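Long-range contacts in putative modulator of DNA gyrase (Bacteroides thetaiotaomicron, PDB 1VPB), which is of unknown function in detail but belongs to the PmbA/TldD (peptidase U62) family and is probably a metallopeptidase: residues Y119-L128 and H299-F309; V148-I159 and K223-L234. All coordinates share one frame; numbering follows the deposited sequence. Where two conformers were deposited one is given.

Contact 1. Residues Y119-L128 and H299-F309; sequences YKGGKPDLKL and HLVKASGARYF. With EDO (1,2-ethanediol), chain B.
Tyr119 lays its ring against Tyr308 and Phe309 in an aromatic cluster. CG stands anti to the backbone N (chi1 178°), which brings the ring against Tyr308, whose CB sits squarely over its face, 3.6 Å from the Tyr119 ring centroid; the backbone N of Gly121 lies over the opposite face. The two tyrosine planes are 13° apart but displaced, so CB rather than the Tyr308 ring covers Tyr119. Tyr119 OH also accepts a hydrogen bond from Lys123 N, closing the intervening glycine loop. Lys123 then puts CB over one face of the Tyr308 ring, 3.4 Å from Tyr308 CZ. At that ring's edge, Tyr308 OH donates to Pro124 O (2.6 Å), in the carbonyl plane on a lone pair. Leu126 closes the other face with CD1, 3.8 Å from the Tyr308 centroid, and its carbonyl O takes Lys302 N at 2.8 Å. Replacing Tyr308 with an alanine would probably leave Pro124 O without its hydroxyl partner and open a gap between Lys123 and Leu126. Leu128 ends the run, CD2 near Ala306 CB (4.1 Å) and CD1 beside a 1,2-ethanediol, probably from the crystallisation liquor, that bridges Gly305 N and Ala306 O. Two loops thus meet, the first leading to helix 138-150, the second joining strands 294-296 and 319-323; strand 181-198 flanks them, touching Leu128 and Phe309.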
loop_
_atom_site.group_PDB
_atom_site.type_symbol
_atom_site.label_atom_id
_atom_site.label_comp_id
_atom_site.label_asym_id
_atom_site.label_seq_id
_atom_site.Cartn_x
_atom_site.Cartn_y
_atom_site.Cartn_z
ATOM N N TYR A 119 -26.523 -17.496 6.311
ATOM C CA TYR A 119 -26.059 -18.843 6.671
ATOM C C TYR A 119 -26.723 -19.282 7.963
ATOM O O TYR A 119 -26.661 -18.645 9.000
ATOM C CB TYR A 119 -24.573 -18.903 6.761
ATOM C CG TYR A 119 -24.034 -20.264 7.176
ATOM C CD1 TYR A 119 -24.294 -21.381 6.402
ATOM C CD2 TYR A 119 -23.209 -20.402 8.255
ATOM C CE1 TYR A 119 -23.755 -22.603 6.786
ATOM C CE2 TYR A 119 -22.674 -21.626 8.610
ATOM C CZ TYR A 119 -22.987 -22.717 7.835
ATOM O OH TYR A 119 -22.501 -23.976 8.194
ATOM N N LYS A 120 -27.221 -20.505 7.916
ATOM C CA LYS A 120 -28.082 -21.106 9.013
ATOM C C LYS A 120 -27.362 -22.254 9.705
ATOM O O LYS A 120 -27.961 -22.900 10.561
ATOM C CB LYS A 120 -29.421 -21.549 8.436
ATOM C CG LYS A 120 -30.280 -20.457 7.756
ATOM C CD LYS A 120 -30.673 -19.375 8.740
ATOM C CE LYS A 120 -31.501 -18.301 8.028
ATOM N NZ LYS A 120 -31.806 -17.175 9.098
ATOM N N GLY A 121 -26.045 -22.369 9.474
ATOM C CA GLY A 121 -25.211 -23.281 10.213
ATOM C C GLY A 121 -25.367 -24.720 9.723
ATOM O O GLY A 121 -26.162 -25.001 8.830
ATOM N N GLY A 122 -24.541 -25.578 10.319
ATOM C CA GLY A 122 -24.728 -26.996 10.202
ATOM C C GLY A 122 -24.098 -27.689 9.010
ATOM O O GLY A 122 -24.164 -28.992 8.920
ATOM N N LYS A 123 -23.474 -26.924 8.118
ATOM C CA LYS A 123 -22.771 -27.521 6.979
ATOM C C LYS A 123 -21.431 -28.089 7.478
ATOM O O LYS A 123 -20.914 -27.700 8.550
ATOM C CB LYS A 123 -22.617 -26.520 5.814
ATOM C CG LYS A 123 -23.924 -26.246 5.034
ATOM C CD LYS A 123 -23.758 -25.378 3.788
ATOM C CE LYS A 123 -24.823 -25.642 2.723
ATOM N NZ LYS A 123 -26.160 -25.069 3.054
ATOM N N PRO A 124 -20.857 -29.037 6.734
ATOM C CA PRO A 124 -19.658 -29.726 7.194
ATOM C C PRO A 124 -18.459 -28.811 7.484
ATOM O O PRO A 124 -18.258 -27.788 6.820
ATOM C CB PRO A 124 -19.364 -30.687 6.047
ATOM C CG PRO A 124 -20.574 -30.886 5.348
ATOM C CD PRO A 124 -21.319 -29.553 5.438
ATOM N N ASP A 125 -17.644 -29.195 8.443
ATOM C CA ASP A 125 -16.388 -28.483 8.749
ATOM C C ASP A 125 -15.556 -28.301 7.506
ATOM O O ASP A 125 -15.222 -29.273 6.806
ATOM C CB ASP A 125 -15.634 -29.296 9.818
ATOM C CG ASP A 125 -14.442 -28.623 10.391
ATOM O OD1 ASP A 125 -14.085 -27.493 9.991
ATOM O OD2 ASP A 125 -13.753 -29.256 11.258
ATOM N N LEU A 126 -15.241 -27.027 7.165
ATOM C CA LEU A 126 -14.420 -26.763 5.987
ATOM C C LEU A 126 -12.923 -27.059 6.259
ATOM O O LEU A 126 -12.133 -27.066 5.313
ATOM C CB LEU A 126 -14.542 -25.306 5.496
ATOM C CG LEU A 126 -15.918 -24.962 4.935
ATOM C CD1 LEU A 126 -16.169 -23.497 4.766
ATOM C CD2 LEU A 126 -16.236 -25.655 3.615
ATOM N N LYS A 127 -12.556 -27.241 7.528
ATOM C CA LYS A 127 -11.218 -27.707 7.923
ATOM C C LYS A 127 -10.130 -26.757 7.431
ATOM O O LYS A 127 -9.150 -27.172 6.803
ATOM C CB LYS A 127 -10.960 -29.124 7.368
ATOM C CG LYS A 127 -11.902 -30.125 8.027
ATOM C CD LYS A 127 -11.606 -31.544 7.637
ATOM C CE LYS A 127 -12.589 -32.469 8.319
ATOM N NZ LYS A 127 -12.364 -33.912 7.872
ATOM N N LEU A 128 -10.340 -25.460 7.663
ATOM C CA LEU A 128 -9.415 -24.479 7.109
ATOM C C LEU A 128 -8.350 -24.058 8.114
ATOM O O LEU A 128 -7.485 -23.206 7.799
ATOM C CB LEU A 128 -10.188 -23.239 6.658
ATOM C CG LEU A 128 -11.349 -23.522 5.689
ATOM C CD1 LEU A 128 -12.179 -22.260 5.511
ATOM C CD2 LEU A 128 -10.862 -23.999 4.421
ATOM N N HIS A 299 -17.602 -23.919 -1.107
ATOM C CA HIS A 299 -17.754 -24.934 -0.067
ATOM C C HIS A 299 -16.716 -26.061 -0.144
ATOM O O HIS A 299 -16.865 -27.088 0.509
ATOM C CB HIS A 299 -19.166 -25.475 -0.069
ATOM C CG HIS A 299 -20.215 -24.431 0.102
ATOM N ND1 HIS A 299 -21.519 -24.586 -0.331
ATOM C CD2 HIS A 299 -20.140 -23.178 0.650
ATOM C CE1 HIS A 299 -22.211 -23.487 -0.031
ATOM N NE2 HIS A 299 -21.386 -22.607 0.541
ATOM N N LEU A 300 -15.690 -25.886 -0.943
ATOM C CA LEU A 300 -14.580 -26.879 -1.019
ATOM C C LEU A 300 -13.840 -27.001 0.299
ATOM O O LEU A 300 -13.386 -26.030 0.883
ATOM C CB LEU A 300 -13.594 -26.525 -2.142
ATOM C CG LEU A 300 -14.199 -26.356 -3.527
ATOM C CD1 LEU A 300 -13.124 -26.017 -4.489
ATOM C CD2 LEU A 300 -14.930 -27.613 -3.937
ATOM N N VAL A 301 -13.702 -28.240 0.785
ATOM C CA VAL A 301 -13.030 -28.477 2.045
ATOM C C VAL A 301 -11.521 -28.391 1.923
ATOM O O VAL A 301 -10.933 -28.831 0.905
ATOM C CB VAL A 301 -13.507 -29.875 2.587
ATOM C CG1 VAL A 301 -12.749 -30.305 3.790
ATOM C CG2 VAL A 301 -15.001 -29.802 2.888
ATOM N N LYS A 302 -10.897 -27.816 2.955
ATOM C CA LYS A 302 -9.499 -27.548 3.075
ATOM C C LYS A 302 -8.996 -26.711 1.887
ATOM O O LYS A 302 -7.875 -26.903 1.442
ATOM C CB LYS A 302 -8.629 -28.856 3.095
ATOM C CG LYS A 302 -8.831 -29.784 4.255
ATOM C CD LYS A 302 -7.688 -30.786 4.365
ATOM C CE LYS A 302 -7.797 -31.587 5.677
ATOM N NZ LYS A 302 -6.799 -32.747 5.780
ATOM N N ALA A 303 -9.789 -25.768 1.415
ATOM C CA ALA A 303 -9.458 -25.000 0.204
ATOM C C ALA A 303 -9.338 -23.526 0.569
ATOM O O ALA A 303 -10.266 -22.983 1.187
ATOM C CB ALA A 303 -10.501 -25.175 -0.798
ATOM N N SER A 304 -8.262 -22.880 0.147
ATOM C CA SER A 304 -8.084 -21.433 0.356
ATOM C C SER A 304 -9.231 -20.701 -0.337
ATOM O O SER A 304 -9.536 -20.967 -1.480
ATOM C CB SER A 304 -6.774 -20.973 -0.245
ATOM O OG SER A 304 -6.584 -19.573 0.020
ATOM N N GLY A 305 -9.907 -19.815 0.395
ATOM C CA GLY A 305 -11.058 -19.098 -0.139
ATOM C C GLY A 305 -12.408 -19.578 0.334
ATOM O O GLY A 305 -13.440 -18.898 0.204
ATOM N N ALA A 306 -12.459 -20.806 0.855
ATOM C CA ALA A 306 -13.744 -21.390 1.193
ATOM C C ALA A 306 -14.409 -20.657 2.367
ATOM O O ALA A 306 -13.735 -20.208 3.300
ATOM C CB ALA A 306 -13.573 -22.865 1.522
ATOM N N ARG A 307 -15.712 -20.536 2.295
ATOM C CA ARG A 307 -16.501 -19.872 3.346
ATOM C C ARG A 307 -17.984 -20.111 3.180
ATOM O O ARG A 307 -18.478 -20.277 2.064
ATOM C CB ARG A 307 -16.203 -18.360 3.354
ATOM C CG ARG A 307 -16.538 -17.676 2.090
ATOM C CD ARG A 307 -16.296 -16.166 2.138
ATOM N NE ARG A 307 -16.604 -15.564 0.832
ATOM C CZ ARG A 307 -16.734 -14.261 0.618
ATOM N NH1 ARG A 307 -16.569 -13.368 1.599
ATOM N NH2 ARG A 307 -16.978 -13.847 -0.593
ATOM N N TYR A 308 -18.683 -20.195 4.323
ATOM C CA TYR A 308 -20.129 -20.377 4.282
ATOM C C TYR A 308 -20.968 -19.086 4.261
ATOM O O TYR A 308 -22.143 -19.139 4.024
ATOM C CB TYR A 308 -20.571 -21.233 5.463
ATOM C CG TYR A 308 -20.223 -22.718 5.281
ATOM C CD1 TYR A 308 -20.507 -23.345 4.088
ATOM C CD2 TYR A 308 -19.572 -23.437 6.288
ATOM C CE1 TYR A 308 -20.190 -24.691 3.911
ATOM C CE2 TYR A 308 -19.247 -24.809 6.117
ATOM C CZ TYR A 308 -19.584 -25.415 4.904
ATOM O OH TYR A 308 -19.270 -26.771 4.698
ATOM N N PHE A 309 -20.312 -17.959 4.520
ATOM C CA PHE A 309 -21.016 -16.678 4.465
ATOM C C PHE A 309 -20.042 -15.565 4.112
ATOM O O PHE A 309 -18.851 -15.677 4.361
ATOM C CB PHE A 309 -21.751 -16.366 5.782
ATOM C CG PHE A 309 -20.934 -16.557 7.001
ATOM C CD1 PHE A 309 -20.893 -17.808 7.656
ATOM C CD2 PHE A 309 -20.235 -15.494 7.556
ATOM C CE1 PHE A 309 -20.168 -17.974 8.786
ATOM C CE2 PHE A 309 -19.513 -15.672 8.712
ATOM C CZ PHE A 309 -19.455 -16.947 9.293
HETATM C C1 EDO B . -9.463 -19.981 4.037
HETATM O O1 EDO B . -8.575 -19.371 3.122
HETATM C C2 EDO B . -10.567 -19.019 4.389
HETATM O O2 EDO B . -11.428 -18.747 3.282
#

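Contact 2. Residues V148-I159 and K223-L234; sequences VAEEALGKDERI and KGIGQKALERVL
Glu151 reaches across to the start of helix 225-234. Its CB rests 3.6 Å from Gln227 N, and from there the chain runs extended (chi2 178°) to bring the carboxylate up to the first turn. OE1 accepts a nearly straight bond from Gln227 N (3.0 Å, 171°) on its anti lone pair, and a weak one from Gly226 N. OE2 takes Gly224 N at 2.9 Å on its syn lone pair; a water that donates to OE2 also accepts from Ile225 N. Gly224 is the N-cap residue, so this carboxylate from a distant segment serves the amides at the helix's N-terminal end, where the helix dipole would probably favour its negative charge. The backbones come close beside it: Gly226 CA approaches Val148 O at 3.5 Å in a CA-H...O contact, and a CB on Gly226 would probably collide with that oxygen. Further along the helix, Leu230 forks toward the loop, CD2 3.9 Å from Lys155 CB and CD1 against Ile159 CD1. Leu234 CD2 packs 3.8 Å from Arg158 NH2, beside a salt bridge: Arg158 NE and NH2 each bond one Asp156 oxygen, nearly in the guanidinium plane. Strand 181-198 backs the contact, Val148 packing on Ala194 and Ala229 on Ile196.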
loop_
_atom_site.group_PDB
_atom_site.type_symbol
_atom_site.label_atom_id
_atom_site.label_comp_id
_atom_site.label_asym_id
_atom_site.label_seq_id
_atom_site.Cartn_x
_atom_site.Cartn_y
_atom_site.Cartn_z
ATOM N N VAL A 148 15.373 -23.318 1.336
ATOM C CA VAL A 148 14.972 -22.733 0.052
ATOM C C VAL A 148 16.186 -22.073 -0.587
ATOM O O VAL A 148 16.510 -22.328 -1.734
ATOM C CB VAL A 148 13.831 -21.702 0.208
ATOM C CG1 VAL A 148 13.619 -20.892 -1.089
ATOM C CG2 VAL A 148 12.532 -22.366 0.648
ATOM N N ALA A 149 16.838 -21.203 0.159
ATOM C CA ALA A 149 17.939 -20.412 -0.366
ATOM C C ALA A 149 19.089 -21.309 -0.771
ATOM O O ALA A 149 19.686 -21.115 -1.820
ATOM C CB ALA A 149 18.416 -19.405 0.684
ATOM N N GLU A 150 19.358 -22.333 0.033
ATOM C CA GLU A 150 20.467 -23.242 -0.264
ATOM C C GLU A 150 20.327 -23.954 -1.583
ATOM O O GLU A 150 21.314 -24.433 -2.091
ATOM C CB GLU A 150 20.636 -24.278 0.851
ATOM C CG GLU A 150 21.128 -23.695 2.164
ATOM C CD GLU A 150 22.608 -23.315 2.171
ATOM O OE1 GLU A 150 23.386 -23.749 1.286
ATOM O OE2 GLU A 150 23.001 -22.573 3.100
ATOM N N GLU A 151 19.115 -24.060 -2.132
ATOM C CA GLU A 151 18.906 -24.635 -3.459
ATOM C C GLU A 151 19.513 -23.799 -4.584
ATOM O O GLU A 151 19.801 -24.334 -5.665
ATOM C CB GLU A 151 17.413 -24.849 -3.740
ATOM C CG GLU A 151 16.771 -25.932 -2.875
ATOM C CD GLU A 151 15.281 -26.100 -3.121
ATOM O OE1 GLU A 151 14.742 -25.466 -4.037
ATOM O OE2 GLU A 151 14.657 -26.897 -2.380
ATOM N N ALA A 152 19.716 -22.509 -4.357
ATOM C CA ALA A 152 20.204 -21.624 -5.410
ATOM C C ALA A 152 21.596 -21.090 -5.119
ATOM O O ALA A 152 22.341 -20.812 -6.045
ATOM C CB ALA A 152 19.248 -20.467 -5.627
ATOM N N LEU A 153 21.914 -20.952 -3.835
ATOM C CA LEU A 153 23.120 -20.278 -3.394
ATOM C C LEU A 153 24.292 -21.002 -3.992
ATOM O O LEU A 153 24.359 -22.236 -3.915
ATOM C CB LEU A 153 23.196 -20.214 -1.857
ATOM C CG LEU A 153 22.441 -19.054 -1.221
ATOM C CD1 LEU A 153 22.337 -19.175 0.308
ATOM C CD2 LEU A 153 23.082 -17.722 -1.603
ATOM N N GLY A 154 25.161 -20.228 -4.658
ATOM C CA GLY A 154 26.382 -20.745 -5.273
ATOM C C GLY A 154 26.202 -21.642 -6.487
ATOM O O GLY A 154 27.157 -22.264 -6.940
ATOM N N LYS A 155 24.993 -21.734 -7.023
ATOM C CA LYS A 155 24.724 -22.654 -8.120
ATOM C C LYS A 155 24.996 -22.013 -9.466
ATOM O O LYS A 155 24.998 -22.712 -10.481
ATOM C CB LYS A 155 23.263 -23.135 -8.104
ATOM C CG LYS A 155 22.865 -23.904 -6.872
ATOM C CD LYS A 155 23.458 -25.296 -6.851
ATOM C CE LYS A 155 22.964 -26.062 -5.635
ATOM N NZ LYS A 155 23.387 -25.426 -4.344
ATOM N N ASP A 156 25.194 -20.694 -9.506
ATOM C CA ASP A 156 25.431 -20.031 -10.783
ATOM C C ASP A 156 26.122 -18.695 -10.562
ATOM O O ASP A 156 25.681 -17.869 -9.740
ATOM C CB ASP A 156 24.134 -19.871 -11.570
ATOM C CG ASP A 156 24.357 -19.364 -12.989
ATOM O OD1 ASP A 156 24.887 -18.249 -13.179
ATOM O OD2 ASP A 156 24.007 -20.022 -13.989
ATOM N N GLU A 157 27.206 -18.506 -11.322
ATOM C CA GLU A 157 28.097 -17.338 -11.253
ATOM C C GLU A 157 27.352 -16.016 -11.385
ATOM O O GLU A 157 27.664 -15.020 -10.681
ATOM C CB GLU A 157 29.157 -17.444 -12.382
ATOM C CG GLU A 157 30.254 -16.374 -12.393
ATOM C CD GLU A 157 29.857 -15.072 -13.088
ATOM O OE1 GLU A 157 29.095 -15.118 -14.099
ATOM O OE2 GLU A 157 30.330 -13.987 -12.624
ATOM N N ARG A 158 26.356 -16.013 -12.323
ATOM C CA ARG A 158 25.638 -14.787 -12.589
ATOM C C ARG A 158 24.839 -14.298 -11.397
ATOM O O ARG A 158 24.430 -13.136 -11.373
ATOM C CB ARG A 158 24.789 -14.933 -13.842
ATOM C CG ARG A 158 25.682 -15.018 -15.063
ATOM C CD ARG A 158 25.008 -15.548 -16.282
ATOM N NE ARG A 158 24.541 -16.920 -16.105
ATOM C CZ ARG A 158 24.229 -17.731 -17.108
ATOM N NH1 ARG A 158 24.342 -17.330 -18.383
ATOM N NH2 ARG A 158 23.798 -18.959 -16.832
ATOM N N ILE A 159 24.649 -15.138 -10.378
ATOM C CA ILE A 159 23.737 -14.760 -9.296
ATOM C C ILE A 159 24.249 -13.570 -8.486
ATOM O O ILE A 159 25.381 -13.578 -8.030
ATOM C CB ILE A 159 23.483 -15.933 -8.312
ATOM C CG1 ILE A 159 22.750 -17.109 -8.982
ATOM C CG2 ILE A 159 22.733 -15.426 -7.079
ATOM C CD1 ILE A 159 22.609 -18.346 -8.043
ATOM N N LYS A 223 10.223 -27.981 -0.876
ATOM C CA LYS A 223 11.363 -28.255 -1.743
ATOM C C LYS A 223 11.117 -27.794 -3.166
ATOM O O LYS A 223 9.992 -27.768 -3.671
ATOM C CB LYS A 223 11.689 -29.757 -1.697
ATOM C CG LYS A 223 12.148 -30.170 -0.328
ATOM C CD LYS A 223 12.519 -31.631 -0.190
ATOM C CE LYS A 223 13.370 -31.772 1.097
ATOM N NZ LYS A 223 13.451 -33.127 1.682
ATOM N N GLY A 224 12.189 -27.353 -3.795
ATOM C CA GLY A 224 12.147 -26.975 -5.205
ATOM C C GLY A 224 11.919 -25.510 -5.467
ATOM O O GLY A 224 11.965 -25.054 -6.618
ATOM N N ILE A 225 11.705 -24.748 -4.405
ATOM C CA ILE A 225 11.305 -23.356 -4.552
ATOM C C ILE A 225 12.473 -22.493 -5.015
ATOM O O ILE A 225 12.300 -21.654 -5.916
ATOM C CB ILE A 225 10.716 -22.816 -3.227
ATOM C CG1 ILE A 225 9.470 -23.639 -2.846
ATOM C CG2 ILE A 225 10.319 -21.343 -3.401
ATOM C CD1 ILE A 225 8.869 -23.300 -1.472
ATOM N N GLY A 226 13.641 -22.674 -4.400
ATOM C CA GLY A 226 14.827 -21.913 -4.782
ATOM C C GLY A 226 15.278 -22.349 -6.161
ATOM O O GLY A 226 15.603 -21.536 -7.026
ATOM N N GLN A 227 15.215 -23.653 -6.383
ATOM C CA GLN A 227 15.503 -24.195 -7.689
ATOM C C GLN A 227 14.649 -23.560 -8.790
ATOM O O GLN A 227 15.185 -23.063 -9.783
ATOM C CB GLN A 227 15.294 -25.697 -7.670
ATOM C CG GLN A 227 15.851 -26.389 -8.905
ATOM C CD GLN A 227 15.363 -27.810 -9.020
ATOM O OE1 GLN A 227 15.145 -28.484 -8.009
ATOM N NE2 GLN A 227 15.190 -28.277 -10.253
ATOM N N LYS A 228 13.332 -23.570 -8.613
ATOM C CA LYS A 228 12.416 -22.973 -9.581
ATOM C C LYS A 228 12.652 -21.495 -9.820
ATOM O O LYS A 228 12.618 -21.042 -10.966
ATOM C CB LYS A 228 10.959 -23.175 -9.159
ATOM C CG LYS A 228 10.443 -24.599 -9.451
ATOM C CD LYS A 228 9.000 -24.774 -8.955
ATOM C CE LYS A 228 8.528 -26.239 -8.889
ATOM N NZ LYS A 228 9.240 -27.042 -7.855
ATOM N N ALA A 229 12.935 -20.733 -8.762
ATOM C CA ALA A 229 13.224 -19.302 -8.949
ATOM C C ALA A 229 14.478 -19.103 -9.783
ATOM O O ALA A 229 14.542 -18.181 -10.594
ATOM C CB ALA A 229 13.384 -18.588 -7.590
ATOM N N LEU A 230 15.484 -19.944 -9.539
ATOM C CA LEU A 230 16.727 -19.816 -10.286
ATOM C C LEU A 230 16.485 -20.111 -11.768
ATOM O O LEU A 230 16.954 -19.387 -12.655
ATOM C CB LEU A 230 17.805 -20.740 -9.715
ATOM C CG LEU A 230 19.128 -20.684 -10.473
ATOM C CD1 LEU A 230 19.655 -19.266 -10.535
ATOM C CD2 LEU A 230 20.152 -21.619 -9.865
ATOM N N GLU A 231 15.770 -21.195 -12.029
ATOM C CA GLU A 231 15.419 -21.581 -13.406
ATOM C C GLU A 231 14.646 -20.457 -14.114
ATOM O O GLU A 231 14.944 -20.130 -15.247
ATOM C CB GLU A 231 14.628 -22.900 -13.412
ATOM C CG GLU A 231 15.423 -24.094 -12.877
ATOM C CD GLU A 231 14.554 -25.327 -12.557
ATOM O OE1 GLU A 231 13.290 -25.215 -12.547
ATOM O OE2 GLU A 231 15.153 -26.418 -12.297
ATOM N N ARG A 232 13.709 -19.842 -13.423
ATOM C CA ARG A 232 12.910 -18.735 -13.954
ATOM C C ARG A 232 13.701 -17.472 -14.259
ATOM O O ARG A 232 13.438 -16.777 -15.254
ATOM C CB ARG A 232 11.799 -18.372 -12.993
ATOM C CG ARG A 232 10.693 -19.364 -13.044
ATOM C CD ARG A 232 9.844 -19.385 -11.802
ATOM N NE ARG A 232 9.068 -18.163 -11.627
ATOM C CZ ARG A 232 7.946 -17.892 -12.300
ATOM N NH1 ARG A 232 7.518 -18.707 -13.274
ATOM N NH2 ARG A 232 7.275 -16.783 -12.019
ATOM N N VAL A 233 14.650 -17.133 -13.406
ATOM C CA VAL A 233 15.384 -15.907 -13.660
ATOM C C VAL A 233 16.393 -16.101 -14.795
ATOM O O VAL A 233 16.634 -15.166 -15.542
ATOM C CB VAL A 233 16.056 -15.335 -12.404
ATOM C CG1 VAL A 233 17.168 -16.264 -11.879
ATOM C CG2 VAL A 233 16.529 -13.918 -12.688
ATOM N N LEU A 234 16.969 -17.300 -14.918
ATOM C CA LEU A 234 17.920 -17.582 -15.986
ATOM C C LEU A 234 17.236 -17.568 -17.362
ATOM O O LEU A 234 17.865 -17.263 -18.356
ATOM C CB LEU A 234 18.628 -18.930 -15.781
ATOM C CG LEU A 234 19.555 -19.039 -14.562
ATOM C CD1 LEU A 234 19.976 -20.478 -14.287
ATOM C CD2 LEU A 234 20.782 -18.144 -14.711
HETATM O O HOH W 1 12.657 -25.050 -1.658
#

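From the N terminus, the chain passes helix 87-101 and enters the loop holding 119-128, the first half of contact 1. Helix 138-150 follows, and its end begins contact 2, which closes after strands 159-177, 181-198 and 207-214 when helix 225-234 returns to it. Only much later, beyond strand 294-296, does 299-309 come back to close contact 1, so contact 2 nests within the larger loop. Contact 2 joins the end of helix 138-150 and the turns after it to helix 225-234 along the long antiparallel sheet; contact 1 ties the loop after helix 87-101 to that before strand 319-323. Their centres lie about 37 Å apart and they do not touch, though strand 181-198 borders both.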